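Secreted protein (PDB 5LXZ) probably acts as a copper-radical oxidase related to galactose oxidase, holding a copper(II) ion at the centre of a Kelch beta-propeller. Local coordinates at residues Arg246-Leu251 against Asn459-Ser464; Pro296-Leu301 against Ala545-Thr550. The protein carries 1 engineered substitution. All coordinates share one frame; numbering follows the deposited sequence. Where two conformers were deposited one is given.

Interaction 1: residues Arg246-Leu251 against Asn459-Ser464. Engineered in segment 246-251: Ala-247 (natural residue Trp). With CU (copper (II) ion), chain B; EDO (1,2-ethanediol), chain P.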
# COMPACT_ATOMS: atom_id res chain seq x y z
N ARG A 246 2.93 -14.19 -4.38
CA ARG A 246 2.98 -13.06 -3.47
C ARG A 246 1.60 -12.48 -3.25
O ARG A 246 1.01 -11.93 -4.16
CB ARG A 246 3.90 -11.95 -4.00
CG ARG A 246 5.31 -12.38 -4.40
CD ARG A 246 6.00 -11.15 -5.02
NE ARG A 246 7.26 -11.55 -5.60
CZ ARG A 246 8.43 -11.61 -4.96
NH1 ARG A 246 8.58 -11.21 -3.72
NH2 ARG A 246 9.53 -12.05 -5.57
N ALA A 247 1.10 -12.61 -2.03
CA ALA A 247 0.02 -11.78 -1.53
C ALA A 247 0.64 -10.61 -0.82
O ALA A 247 1.44 -10.79 0.11
CB ALA A 247 -0.90 -12.53 -0.56
N TYR A 248 0.27 -9.40 -1.24
CA TYR A 248 0.72 -8.13 -0.63
C TYR A 248 2.17 -7.73 -0.98
O TYR A 248 2.93 -7.25 -0.13
CB TYR A 248 0.59 -8.12 0.88
CG TYR A 248 -0.76 -8.11 1.47
CD1 TYR A 248 -1.93 -8.17 0.71
CD2 TYR A 248 -0.85 -7.96 2.84
CE1 TYR A 248 -3.15 -8.13 1.34
CE2 TYR A 248 -2.05 -7.94 3.46
CZ TYR A 248 -3.19 -8.02 2.71
OH TYR A 248 -4.34 -7.96 3.43
N PRO A 249 2.59 -7.89 -2.23
CA PRO A 249 3.90 -7.38 -2.61
C PRO A 249 3.87 -5.85 -2.89
O PRO A 249 2.83 -5.30 -3.26
CB PRO A 249 4.19 -8.14 -3.89
CG PRO A 249 2.88 -8.17 -4.55
CD PRO A 249 1.87 -8.37 -3.42
N THR A 250 5.04 -5.21 -2.73
CA THR A 250 5.20 -3.89 -3.34
C THR A 250 5.85 -4.04 -4.69
O THR A 250 6.82 -4.77 -4.82
CB THR A 250 6.04 -2.98 -2.45
OG1 THR A 250 5.19 -2.57 -1.37
CG2 THR A 250 6.53 -1.73 -3.14
N LEU A 251 5.29 -3.31 -5.67
CA LEU A 251 5.92 -3.12 -6.97
C LEU A 251 6.37 -1.69 -7.07
O LEU A 251 5.56 -0.79 -6.83
CB LEU A 251 4.90 -3.41 -8.07
CG LEU A 251 4.83 -4.85 -8.56
CD1 LEU A 251 4.59 -5.87 -7.52
CD2 LEU A 251 3.75 -4.91 -9.66
N ASN A 459 -10.92 2.96 7.43
CA ASN A 459 -9.84 2.32 8.18
C ASN A 459 -9.11 1.38 7.24
O ASN A 459 -8.65 1.86 6.19
CB ASN A 459 -10.28 1.78 9.58
CG ASN A 459 -11.32 0.66 9.54
OD1 ASN A 459 -11.00 -0.51 9.28
ND2 ASN A 459 -12.58 1.01 9.84
N TYR A 460 -8.97 0.12 7.59
CA TYR A 460 -8.34 -0.91 6.74
C TYR A 460 -8.98 -0.98 5.38
O TYR A 460 -10.19 -0.77 5.25
CB TYR A 460 -8.55 -2.24 7.47
CG TYR A 460 -7.90 -3.45 6.93
CD1 TYR A 460 -6.55 -3.44 6.66
CD2 TYR A 460 -8.62 -4.62 6.79
CE1 TYR A 460 -5.92 -4.59 6.23
CE2 TYR A 460 -7.99 -5.79 6.33
CZ TYR A 460 -6.65 -5.72 6.06
OH TYR A 460 -6.01 -6.87 5.62
N HIS A 461 -8.18 -1.22 4.34
CA HIS A 461 -8.70 -1.40 2.99
C HIS A 461 -9.39 -0.16 2.46
O HIS A 461 -10.45 -0.28 1.83
CB HIS A 461 -9.62 -2.61 2.90
CG HIS A 461 -8.91 -3.92 2.98
ND1 HIS A 461 -9.56 -5.10 3.25
CD2 HIS A 461 -7.61 -4.25 2.77
CE1 HIS A 461 -8.71 -6.10 3.23
NE2 HIS A 461 -7.52 -5.61 2.93
N SER A 462 -8.76 0.99 2.65
CA SER A 462 -9.22 2.28 2.13
C SER A 462 -8.17 2.89 1.25
O SER A 462 -7.06 2.32 1.04
CB SER A 462 -9.54 3.24 3.28
OG SER A 462 -10.45 2.67 4.19
N GLY A 463 -8.50 4.06 0.68
CA GLY A 463 -7.49 4.81 -0.03
C GLY A 463 -8.04 6.09 -0.59
O GLY A 463 -9.22 6.39 -0.39
N SER A 464 -7.19 6.82 -1.30
CA SER A 464 -7.57 8.11 -1.87
C SER A 464 -6.79 8.37 -3.14
O SER A 464 -5.63 7.94 -3.28
CB SER A 464 -7.41 9.25 -0.88
OG SER A 464 -6.07 9.47 -0.51
CU CU B . -5.73 -6.56 2.83
C1 EDO P . 1.56 -1.63 -3.55
O1 EDO P . 0.59 -1.70 -4.61
C2 EDO P . 2.80 -0.99 -4.06
O2 EDO P . 3.00 -1.61 -5.34
O HOH W 1 -6.45 -8.53 3.46
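Tyr-248 and His-461 mark the closest approach of the two backbones, yet their CA atoms remain 12.1 Å apart, and the side chains span the gap. Both residues adopt left-handed backbone conformations, each ahead of residues of strand 250-253 or 462-466. The long Tyr-248 side chain reaches across to bring OH within 2.1 Å of the copper. From the other side comes His-461, whose NE2 binds the metal at 2.0 Å. Water 1 is a further ligand, lying in the ring planes of both residues, and His-548 also coordinates the copper. With CG anti to the backbone N (chi1 -174°), the Tyr-460 side chain swings its hydroxyl end in to Tyr-248, whose side chain it crosses at about a right angle. Its OH donates a hydrogen bond of 3.0 Å to Tyr-248 OH, and it stands 2.8 Å from the copper, a longer approach than the other ligands make. His-461 CD2 lies over the centre of the Tyr-460 ring, 3.7 Å above its plane, while ND1 of the same imidazole is hydrogen-bonded to Asp-478. A phenylalanine in place of Tyr-460 has no hydroxyl, and Tyr-248 OH would probably be less firmly held beside the metal without this hydrogen bond. Two tyrosines and two histidines round one copper, with Tyr-248 packed against Cys-80, are consistent with the metalloradical site of the galactose oxidase family.

Interaction 2: residues Pro296-Leu301 against Ala545-Thr550. With CU (copper (II) ion), chain B.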
# COMPACT_ATOMS: atom_id res chain seq x y z
N PRO A 296 8.80 -6.78 5.44
CA PRO A 296 7.39 -7.09 5.62
C PRO A 296 6.59 -6.78 4.37
O PRO A 296 7.16 -6.23 3.43
CB PRO A 296 6.94 -6.15 6.75
CG PRO A 296 7.98 -5.09 6.79
CD PRO A 296 9.25 -5.66 6.30
N THR A 297 5.31 -7.06 4.38
CA THR A 297 4.46 -6.85 3.20
C THR A 297 4.16 -5.39 2.97
O THR A 297 4.29 -4.56 3.85
CB THR A 297 3.15 -7.63 3.31
OG1 THR A 297 2.36 -7.08 4.38
CG2 THR A 297 3.40 -9.10 3.47
N TYR A 298 3.79 -5.07 1.73
CA TYR A 298 3.60 -3.70 1.27
C TYR A 298 4.63 -2.74 1.85
O TYR A 298 4.27 -1.65 2.38
CB TYR A 298 2.16 -3.20 1.49
CG TYR A 298 1.12 -3.84 0.62
CD1 TYR A 298 1.28 -3.92 -0.75
CD2 TYR A 298 -0.07 -4.34 1.16
CE1 TYR A 298 0.31 -4.49 -1.55
CE2 TYR A 298 -1.03 -4.93 0.37
CZ TYR A 298 -0.87 -4.98 -0.98
OH TYR A 298 -1.88 -5.56 -1.73
N PRO A 299 5.92 -3.05 1.73
CA PRO A 299 6.91 -2.08 2.19
C PRO A 299 6.85 -0.82 1.37
O PRO A 299 6.74 -0.86 0.16
CB PRO A 299 8.25 -2.79 2.00
CG PRO A 299 7.95 -3.74 0.86
CD PRO A 299 6.54 -4.19 1.01
N ALA A 300 6.89 0.33 2.01
CA ALA A 300 6.84 1.59 1.29
C ALA A 300 8.20 1.93 0.71
O ALA A 300 9.07 2.42 1.43
CB ALA A 300 6.35 2.69 2.21
N LEU A 301 8.38 1.64 -0.58
CA LEU A 301 9.68 1.70 -1.25
C LEU A 301 9.61 2.73 -2.38
O LEU A 301 8.87 2.53 -3.34
CB LEU A 301 10.03 0.35 -1.85
CG LEU A 301 10.14 -0.81 -0.86
CD1 LEU A 301 10.39 -2.12 -1.61
CD2 LEU A 301 11.25 -0.59 0.15
N ALA A 545 -1.68 5.11 -7.42
CA ALA A 545 -2.17 3.75 -7.34
C ALA A 545 -2.11 3.41 -5.86
O ALA A 545 -1.02 3.28 -5.29
CB ALA A 545 -1.32 2.80 -8.17
N SER A 546 -3.25 3.32 -5.22
CA SER A 546 -3.34 3.30 -3.79
C SER A 546 -3.96 2.00 -3.31
O SER A 546 -5.04 1.63 -3.76
CB SER A 546 -4.19 4.49 -3.35
OG SER A 546 -4.31 4.57 -1.92
N THR A 547 -3.34 1.38 -2.32
CA THR A 547 -3.91 0.25 -1.60
C THR A 547 -3.17 0.07 -0.29
O THR A 547 -2.01 0.39 -0.19
CB THR A 547 -3.82 -1.08 -2.38
OG1 THR A 547 -4.68 -2.06 -1.79
CG2 THR A 547 -2.38 -1.69 -2.44
N HIS A 548 -3.88 -0.39 0.73
CA HIS A 548 -3.30 -0.71 2.01
C HIS A 548 -2.36 0.36 2.50
O HIS A 548 -1.27 0.07 2.97
CB HIS A 548 -2.59 -2.08 1.97
CG HIS A 548 -3.49 -3.25 1.75
ND1 HIS A 548 -4.09 -3.53 0.56
CD2 HIS A 548 -3.81 -4.29 2.57
CE1 HIS A 548 -4.72 -4.68 0.63
NE2 HIS A 548 -4.59 -5.14 1.86
N VAL A 549 -2.81 1.62 2.48
CA VAL A 549 -2.07 2.72 3.05
C VAL A 549 -0.73 2.97 2.34
O VAL A 549 0.19 3.55 2.93
CB VAL A 549 -1.84 2.58 4.59
CG1 VAL A 549 -1.82 3.96 5.23
CG2 VAL A 549 -2.92 1.75 5.27
N THR A 550 -0.65 2.55 1.08
CA THR A 550 0.60 2.50 0.35
C THR A 550 0.36 3.06 -1.05
O THR A 550 -0.52 2.57 -1.76
CB THR A 550 1.10 1.04 0.25
OG1 THR A 550 1.15 0.49 1.57
CG2 THR A 550 2.53 0.95 -0.35
CU CU B . -5.73 -6.56 2.83
O HOH W 2 3.24 0.80 3.34
O HOH W 1 -6.45 -8.53 3.46
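Tyr-298 sets its ring obliquely against His-548, bringing CE2 over one face of the imidazole, 3.3 Å from His-548 CG. The planes meet at 40°, with centroids 4.6 Å apart, so the pair is neither a parallel stack nor a T-shaped one. Methyl CG2 of Thr-547 packs on the same tyrosine, 3.9 Å from Tyr-298 CZ, and Thr-550 OG1 lies beside CB at the base of the side chain. Water 2 bridges the segments, donating to the carbonyl Tyr-298 O and the side-chain Thr-550 OG1. Further out, His-548 and Val-549 are the central residues of a type I' turn from Thr-547 to Thr-550, and Thr-550 OG1 donates back to His-548 O. Thr-547 OG1 accepts a hydrogen bond from His-548 ND1, close to the imidazole plane, at 2.8 Å (158° at the hydrogen) and is itself hydrogen-bonded to Ile-29 O. Tyr-298 is fixed at its far end by Thr-81 O, and its ring stacks on Tyr-248. With ND1 engaged as a donor, His-548 turns NE2 to the copper at 2.1 Å. The chemistry thus divides the work: the Thr-547 hydrogen bond and the copper bond probably fix the imidazole's rotation, and an aromatic ring from the propeller packs over its face.

Overall arrangement
Both contacts lie in the core, with centres 5 Å apart near the centre of the molecule, and neither belongs to the surface. They converge on the same copper and share water 1, and their segments alternate along the sequence. Interaction 1 buries just 67 Å² and works through metal bonds and one phenolic hydrogen bond. Interaction 2 buries 232 Å², mostly by packing round an aromatic ring. Segments 246-251 and 296-301, from successive Kelch motifs, are joined directly: Tyr-248 O to Tyr-298 N and Thr-250 OG1 to Pro-299 O are probable hydrogen bonds. One site is therefore assembled from propeller loops and a turn of another domain.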